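Local coordinates for putative sugar kinase PH1459 (Pyrococcus horikoshii, PDB 3EWM) that binds ATP and probably uses it to phosphorylate a sugar, perhaps fructose, at the interface of chains A and B. Sequence-based numbering; all coordinates share one arbitrary frame. Chains: chain A/B, Uncharacterized sugar kinase PH1459.

Contact 1: the interface of chains A and B. Residues chain A 14, 89, 91, 104; chain B 14, 89, 91, 104.
The lid sheets of two PfkB-type subunits meet here, strand 88-93 meeting its copy across a two-fold axis and strand 11-16 packing on strand 88-93 of the partner. A:Ile89 and B:Ile89 reach toward each other tip to tip through their CD1 methyls, modelled too close for the spacing to be trusted. In both, CG1 lies between the backbone N and the carbonyl carbon (chi1 58° in A:Ile89), which sends CD1 toward the partner and leaves CG2 for the opposing tyrosine. That CG2 of A:Ile89 lies 3.7 Å from CZ of B:Tyr104, the two side chains sliding past each other in opposite directions. The ring of A:Tyr104 has the CD1 methyls of both isoleucines over one face, toward the rim, though their exact heights are doubtful. Beside the isoleucines, CD1 of A:Leu14 meets CZ of B:Phe91 at 3.5 Å, and the twin pair, A:Phe91 CZ and B:Leu14 CD1, is 3.6 Å apart. The phenylalanines come from opposite directions, their CZ atoms 4.0 Å apart. Within chain A, CD1 of A:Leu14 also lies over the rim of one face of the A:Phe91 ring, so one methyl packs against both rings. Strands 11-16 and 88-93 supply the aliphatic and phenylalanine groups, while Tyr104 joins from the loop just after strand 100-103.

Contact 2: the interface of chains A and B. Residues chain A 23-24; chain B 60, 63-64, 67.
The ring of B:Tyr64 receives the backbone carbonyl of A:Lys23 obliquely above its rim on the CD1 side, the O lying 3.5 Å from the ring CG. A second flat group, the carboxylate of B:Glu67, takes the side-chain amine NZ of A:Lys23 on the syn side of OE2, 17° out of its plane. This hydrogen bond and salt bridge spans 2.8 Å from NZ to OE2, while CE of the lysine lies across the carboxylate's two-oxygen end, 3.3 Å from OE1. The lysine starts with CG anti to the backbone N (chi1 -178°) and bends at chi3 (77°), which turns its end to cross the glutamate at about a right angle. On the way its CG passes 3.8 Å from CB of B:Tyr64, and its CD packs 3.7 Å from CB of B:Glu63. Carboxylate OE1 of B:Glu63, 4.6 Å from NZ, may add to the attraction, and the lysine's likely positive charge may ease the proximity of A:Asp24 to B:Glu67. Cutting A:Lys23 back to an alanine is likely to leave the B:Glu67 carboxylate without its positive mate and to uncover CB of B:Glu63 and B:Tyr64. The patch fastens the A:Lys23 loop to helix 60-71 of the partner, adding a charged clasp to a dimer that is plausibly biological.

Contact 3: the interface of chains A and B. Residues chain A 61, 86-87, 89, 107; chain B 102-105.
B:Tyr104 carries its CG beside the backbone N (chi1 -83°), which sends the ring into chain A; the backbone of A:His86 sets its CB over one face of that ring, and chi1 of -62° carries the imidazole on toward B:Leu103 and B:Asp105. The CB stands 3.7 Å from the ring centroid in a CH-pi contact, displaced toward the CE2 side, with A:Ile89 on the opposite face. At the ring's edge, in plane, comes the backbone carbonyl of A:Thr87, and the phenolic OH donates a hydrogen bond of 2.7 Å to its O, the donor tilted somewhat from the carbonyl plane. The bond holds the phenol end of the side chain, and the face contacts limit the ring's turning. The imidazole of A:His86 continues past the tyrosine, with the backbone carbonyl of B:Leu103 above one face and the carboxylate of B:Asp105 beside its ND1 and CE1 atoms, the two planes 83° apart. OD1 of that aspartate is 3.4 Å from ND1 of the histidine, near enough that its charge might polarise the ring. B:Leu102 spreads its two methyls over separate partners. CD2 lies over a face of the A:Phe61 ring, 4.0 Å from the centroid, and CD1 meets CD2 of A:His86 at 3.9 Å.

Contact 1: the interface of chains A and B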
loop_
_atom_site.group_PDB
_atom_site.type_symbol
_atom_site.label_atom_id
_atom_site.label_comp_id
_atom_site.label_asym_id
_atom_site.label_seq_id
_atom_site.Cartn_x
_atom_site.Cartn_y
_atom_site.Cartn_z
ATOM N N LEU A 14 5.121 -5.925 3.048
ATOM C CA LEU A 14 5.810 -6.091 1.777
ATOM C C LEU A 14 7.277 -5.919 2.084
ATOM O O LEU A 14 7.753 -4.827 2.354
ATOM C CB LEU A 14 5.292 -5.103 0.753
ATOM C CG LEU A 14 3.891 -5.600 0.378
ATOM C CD1 LEU A 14 2.889 -4.446 0.308
ATOM C CD2 LEU A 14 3.940 -6.421 -0.886
ATOM N N ILE A 89 -1.247 -2.217 4.535
ATOM C CA ILE A 89 -0.022 -2.577 3.892
ATOM C C ILE A 89 1.105 -1.753 4.504
ATOM O O ILE A 89 0.935 -0.599 4.924
ATOM C CB ILE A 89 -0.050 -2.359 2.338
ATOM C CG1 ILE A 89 -0.368 -0.901 2.020
ATOM C CG2 ILE A 89 -0.985 -3.388 1.604
ATOM C CD1 ILE A 89 0.052 -0.513 0.651
ATOM N N PHE A 91 5.399 -1.304 3.590
ATOM C CA PHE A 91 6.615 -1.645 2.864
ATOM C C PHE A 91 7.752 -1.548 3.850
ATOM O O PHE A 91 7.869 -0.558 4.559
ATOM C CB PHE A 91 6.812 -0.687 1.697
ATOM C CG PHE A 91 5.708 -0.770 0.682
ATOM C CD1 PHE A 91 5.811 -1.651 -0.407
ATOM C CD2 PHE A 91 4.549 -0.004 0.828
ATOM C CE1 PHE A 91 4.789 -1.754 -1.328
ATOM C CE2 PHE A 91 3.519 -0.105 -0.101
ATOM C CZ PHE A 91 3.644 -0.987 -1.174
ATOM N N TYR A 104 1.101 2.536 5.200
ATOM C CA TYR A 104 -0.052 3.220 4.641
ATOM C C TYR A 104 -1.121 3.297 5.720
ATOM O O TYR A 104 -1.535 2.275 6.260
ATOM C CB TYR A 104 -0.527 2.498 3.372
ATOM C CG TYR A 104 0.288 2.949 2.193
ATOM C CD1 TYR A 104 1.666 2.709 2.144
ATOM C CD2 TYR A 104 -0.290 3.689 1.165
ATOM C CE1 TYR A 104 2.431 3.178 1.109
ATOM C CE2 TYR A 104 0.475 4.142 0.106
ATOM C CZ TYR A 104 1.833 3.900 0.087
ATOM O OH TYR A 104 2.614 4.364 -0.961
ATOM N N LEU B 14 3.081 -2.240 -8.241
ATOM C CA LEU B 14 3.686 -3.425 -7.637
ATOM C C LEU B 14 3.229 -4.593 -8.471
ATOM O O LEU B 14 2.116 -5.086 -8.354
ATOM C CB LEU B 14 3.294 -3.543 -6.166
ATOM C CG LEU B 14 4.066 -2.361 -5.561
ATOM C CD1 LEU B 14 3.202 -1.471 -4.672
ATOM C CD2 LEU B 14 5.366 -2.819 -4.908
ATOM N N ILE B 89 -0.309 3.586 -4.866
ATOM C CA ILE B 89 0.160 2.251 -5.097
ATOM C C ILE B 89 -0.975 1.440 -5.719
ATOM O O ILE B 89 -2.163 1.652 -5.441
ATOM C CB ILE B 89 0.644 1.561 -3.784
ATOM C CG1 ILE B 89 -0.457 1.626 -2.731
ATOM C CG2 ILE B 89 1.972 2.197 -3.266
ATOM C CD1 ILE B 89 -0.288 0.696 -1.612
ATOM N N PHE B 91 -1.383 -2.819 -6.766
ATOM C CA PHE B 91 -0.845 -4.174 -6.901
ATOM C C PHE B 91 -1.470 -4.767 -8.123
ATOM O O PHE B 91 -2.691 -4.793 -8.240
ATOM C CB PHE B 91 -1.175 -4.989 -5.677
ATOM C CG PHE B 91 -0.563 -4.445 -4.443
ATOM C CD1 PHE B 91 0.699 -4.879 -4.030
ATOM C CD2 PHE B 91 -1.210 -3.437 -3.725
ATOM C CE1 PHE B 91 1.295 -4.351 -2.891
ATOM C CE2 PHE B 91 -0.618 -2.892 -2.600
ATOM C CZ PHE B 91 0.637 -3.359 -2.178
ATOM N N TYR B 104 -5.012 1.259 -4.351
ATOM C CA TYR B 104 -5.217 1.932 -3.077
ATOM C C TYR B 104 -5.644 3.341 -3.401
ATOM O O TYR B 104 -4.892 4.094 -4.010
ATOM C CB TYR B 104 -3.939 1.897 -2.221
ATOM C CG TYR B 104 -3.873 0.578 -1.490
ATOM C CD1 TYR B 104 -3.745 -0.625 -2.196
ATOM C CD2 TYR B 104 -4.028 0.523 -0.113
ATOM C CE1 TYR B 104 -3.738 -1.845 -1.534
ATOM C CE2 TYR B 104 -4.013 -0.677 0.555
ATOM C CZ TYR B 104 -3.889 -1.863 -0.162
ATOM O OH TYR B 104 -3.894 -3.066 0.482
#

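Contact 2: the interface of chains A and B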
loop_
_atom_site.group_PDB
_atom_site.type_symbol
_atom_site.label_atom_id
_atom_site.label_comp_id
_atom_site.label_asym_id
_atom_site.label_seq_id
_atom_site.Cartn_x
_atom_site.Cartn_y
_atom_site.Cartn_z
ATOM N N LYS A 23 13.146 3.536 -1.374
ATOM C CA LYS A 23 13.115 4.234 -2.645
ATOM C C LYS A 23 13.619 3.328 -3.765
ATOM O O LYS A 23 13.023 3.287 -4.858
ATOM C CB LYS A 23 13.940 5.516 -2.577
ATOM C CG LYS A 23 13.939 6.358 -3.841
ATOM C CD LYS A 23 14.670 7.668 -3.602
ATOM C CE LYS A 23 16.176 7.459 -3.618
ATOM N NZ LYS A 23 16.908 8.705 -3.265
ATOM N N ASP A 24 14.684 2.586 -3.471
ATOM C CA ASP A 24 15.445 1.871 -4.487
ATOM C C ASP A 24 15.176 0.375 -4.541
ATOM O O ASP A 24 15.525 -0.273 -5.523
ATOM C CB ASP A 24 16.941 2.104 -4.291
ATOM C CG ASP A 24 17.299 3.575 -4.249
ATOM O OD1 ASP A 24 16.939 4.315 -5.189
ATOM O OD2 ASP A 24 17.921 3.980 -3.247
ATOM N N PRO B 60 9.510 7.718 0.350
ATOM C CA PRO B 60 10.489 7.143 -0.565
ATOM C C PRO B 60 9.895 6.759 -1.912
ATOM O O PRO B 60 10.596 6.802 -2.903
ATOM C CB PRO B 60 10.986 5.901 0.188
ATOM C CG PRO B 60 10.802 6.257 1.621
ATOM C CD PRO B 60 9.499 7.003 1.641
ATOM N N GLU B 63 9.610 9.970 -3.974
ATOM C CA GLU B 63 10.970 10.294 -4.411
ATOM C C GLU B 63 11.380 9.414 -5.586
ATOM O O GLU B 63 11.933 9.890 -6.578
ATOM C CB GLU B 63 11.963 10.106 -3.252
ATOM C CG GLU B 63 11.711 11.055 -2.085
ATOM C CD GLU B 63 12.342 10.592 -0.787
ATOM O OE1 GLU B 63 13.181 9.662 -0.786
ATOM O OE2 GLU B 63 11.979 11.170 0.254
ATOM N N TYR B 64 11.105 8.125 -5.464
ATOM C CA TYR B 64 11.380 7.186 -6.529
ATOM C C TYR B 64 10.708 7.584 -7.840
ATOM O O TYR B 64 11.375 7.678 -8.886
ATOM C CB TYR B 64 10.974 5.775 -6.110
ATOM C CG TYR B 64 10.973 4.779 -7.232
ATOM C CD1 TYR B 64 12.152 4.174 -7.659
ATOM C CD2 TYR B 64 9.780 4.414 -7.858
ATOM C CE1 TYR B 64 12.147 3.231 -8.700
ATOM C CE2 TYR B 64 9.763 3.479 -8.876
ATOM C CZ TYR B 64 10.943 2.893 -9.292
ATOM O OH TYR B 64 10.908 1.962 -10.299
ATOM N N GLU B 67 12.272 10.621 -9.282
ATOM C CA GLU B 67 13.586 10.281 -9.831
ATOM C C GLU B 67 13.462 9.581 -11.176
ATOM O O GLU B 67 14.177 9.913 -12.117
ATOM C CB GLU B 67 14.413 9.426 -8.865
ATOM C CG GLU B 67 14.975 10.219 -7.691
ATOM C CD GLU B 67 15.726 9.346 -6.682
ATOM O OE1 GLU B 67 15.783 8.109 -6.868
ATOM O OE2 GLU B 67 16.244 9.913 -5.693
#

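Contact 3: the interface of chains A and B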
loop_
_atom_site.group_PDB
_atom_site.type_symbol
_atom_site.label_atom_id
_atom_site.label_comp_id
_atom_site.label_asym_id
_atom_site.label_seq_id
_atom_site.Cartn_x
_atom_site.Cartn_y
_atom_site.Cartn_z
ATOM N N PHE A 61 -6.035 -9.132 -0.355
ATOM C CA PHE A 61 -5.034 -9.077 0.704
ATOM C C PHE A 61 -5.679 -9.394 2.035
ATOM O O PHE A 61 -5.092 -10.072 2.868
ATOM C CB PHE A 61 -4.312 -7.722 0.709
ATOM C CG PHE A 61 -3.278 -7.581 -0.393
ATOM C CD1 PHE A 61 -3.021 -8.645 -1.284
ATOM C CD2 PHE A 61 -2.550 -6.407 -0.532
ATOM C CE1 PHE A 61 -2.057 -8.539 -2.280
ATOM C CE2 PHE A 61 -1.580 -6.294 -1.526
ATOM C CZ PHE A 61 -1.335 -7.358 -2.400
ATOM N N HIS A 86 -8.973 -0.298 2.225
ATOM C CA HIS A 86 -8.216 -1.451 1.777
ATOM C C HIS A 86 -7.420 -2.020 2.930
ATOM O O HIS A 86 -7.196 -1.352 3.937
ATOM C CB HIS A 86 -7.322 -1.064 0.605
ATOM C CG HIS A 86 -8.112 -0.590 -0.568
ATOM N ND1 HIS A 86 -8.185 0.738 -0.934
ATOM C CD2 HIS A 86 -8.962 -1.255 -1.384
ATOM C CE1 HIS A 86 -9.011 0.860 -1.958
ATOM N NE2 HIS A 86 -9.496 -0.336 -2.250
ATOM N N THR A 87 -7.029 -3.271 2.759
ATOM C CA THR A 87 -6.237 -3.977 3.730
ATOM C C THR A 87 -4.948 -3.208 4.013
ATOM O O THR A 87 -4.310 -2.676 3.101
ATOM C CB THR A 87 -5.929 -5.377 3.191
ATOM O OG1 THR A 87 -7.161 -6.111 3.065
ATOM C CG2 THR A 87 -4.998 -6.112 4.116
ATOM N N ILE A 89 -1.247 -2.217 4.535
ATOM C CA ILE A 89 -0.022 -2.577 3.892
ATOM C C ILE A 89 1.105 -1.753 4.504
ATOM O O ILE A 89 0.935 -0.599 4.924
ATOM C CB ILE A 89 -0.050 -2.359 2.338
ATOM C CG1 ILE A 89 -0.368 -0.901 2.020
ATOM C CG2 ILE A 89 -0.985 -3.388 1.604
ATOM C CD1 ILE A 89 0.052 -0.513 0.651
ATOM N N VAL A 107 -6.113 2.808 6.007
ATOM C CA VAL A 107 -6.330 1.416 5.713
ATOM C C VAL A 107 -7.305 0.855 6.745
ATOM O O VAL A 107 -7.622 1.510 7.742
ATOM C CB VAL A 107 -5.001 0.616 5.752
ATOM C CG1 VAL A 107 -4.078 1.017 4.570
ATOM C CG2 VAL A 107 -4.302 0.803 7.104
ATOM N N LEU B 102 -5.262 -4.256 -7.460
ATOM C CA LEU B 102 -5.791 -3.793 -6.204
ATOM C C LEU B 102 -5.202 -2.408 -6.068
ATOM O O LEU B 102 -4.003 -2.251 -5.775
ATOM C CB LEU B 102 -5.348 -4.696 -5.045
ATOM C CG LEU B 102 -5.780 -4.150 -3.674
ATOM C CD1 LEU B 102 -7.290 -4.015 -3.579
ATOM C CD2 LEU B 102 -5.225 -4.981 -2.515
ATOM N N LEU B 103 -6.038 -1.411 -6.312
ATOM C CA LEU B 103 -5.588 -0.038 -6.303
ATOM C C LEU B 103 -5.989 0.628 -4.993
ATOM O O LEU B 103 -7.162 0.605 -4.605
ATOM C CB LEU B 103 -6.163 0.719 -7.512
ATOM C CG LEU B 103 -5.872 2.225 -7.614
ATOM C CD1 LEU B 103 -5.782 2.638 -9.071
ATOM C CD2 LEU B 103 -6.905 3.083 -6.892
ATOM N N TYR B 104 -5.012 1.259 -4.351
ATOM C CA TYR B 104 -5.217 1.932 -3.077
ATOM C C TYR B 104 -5.644 3.341 -3.401
ATOM O O TYR B 104 -4.892 4.094 -4.010
ATOM C CB TYR B 104 -3.939 1.897 -2.221
ATOM C CG TYR B 104 -3.873 0.578 -1.490
ATOM C CD1 TYR B 104 -3.745 -0.625 -2.196
ATOM C CD2 TYR B 104 -4.028 0.523 -0.113
ATOM C CE1 TYR B 104 -3.738 -1.845 -1.534
ATOM C CE2 TYR B 104 -4.013 -0.677 0.555
ATOM C CZ TYR B 104 -3.889 -1.863 -0.162
ATOM O OH TYR B 104 -3.894 -3.066 0.482
ATOM N N ASP B 105 -6.882 3.658 -3.052
ATOM C CA ASP B 105 -7.495 4.887 -3.526
ATOM C C ASP B 105 -7.244 6.055 -2.589
ATOM O O ASP B 105 -7.353 7.215 -3.016
ATOM C CB ASP B 105 -9.001 4.692 -3.785
ATOM C CG ASP B 105 -9.785 4.444 -2.493
ATOM O OD1 ASP B 105 -9.194 3.881 -1.563
ATOM O OD2 ASP B 105 -10.977 4.821 -2.404
#

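Contacts 1 and 3 are neighbours, their C-alpha centres about 7 Å apart, and share A:Ile89 and B:Tyr104, through which the apolar centre passes into the hydrogen-bonded flank. Contact 2 is more peripheral, about 14 Å from contact 1 and 20 Å from contact 3 between the same centres. By symmetry helix 60-71 serves both contacts 2 and 3: its chain B copy receives the lysine in contact 2, and its chain A copy lends a phenylalanine to contact 3. Because the interface is two-fold symmetric, contacts 2 and 3 each recur with the chains exchanged, spreading contacts over both lids, consistent with a dimer.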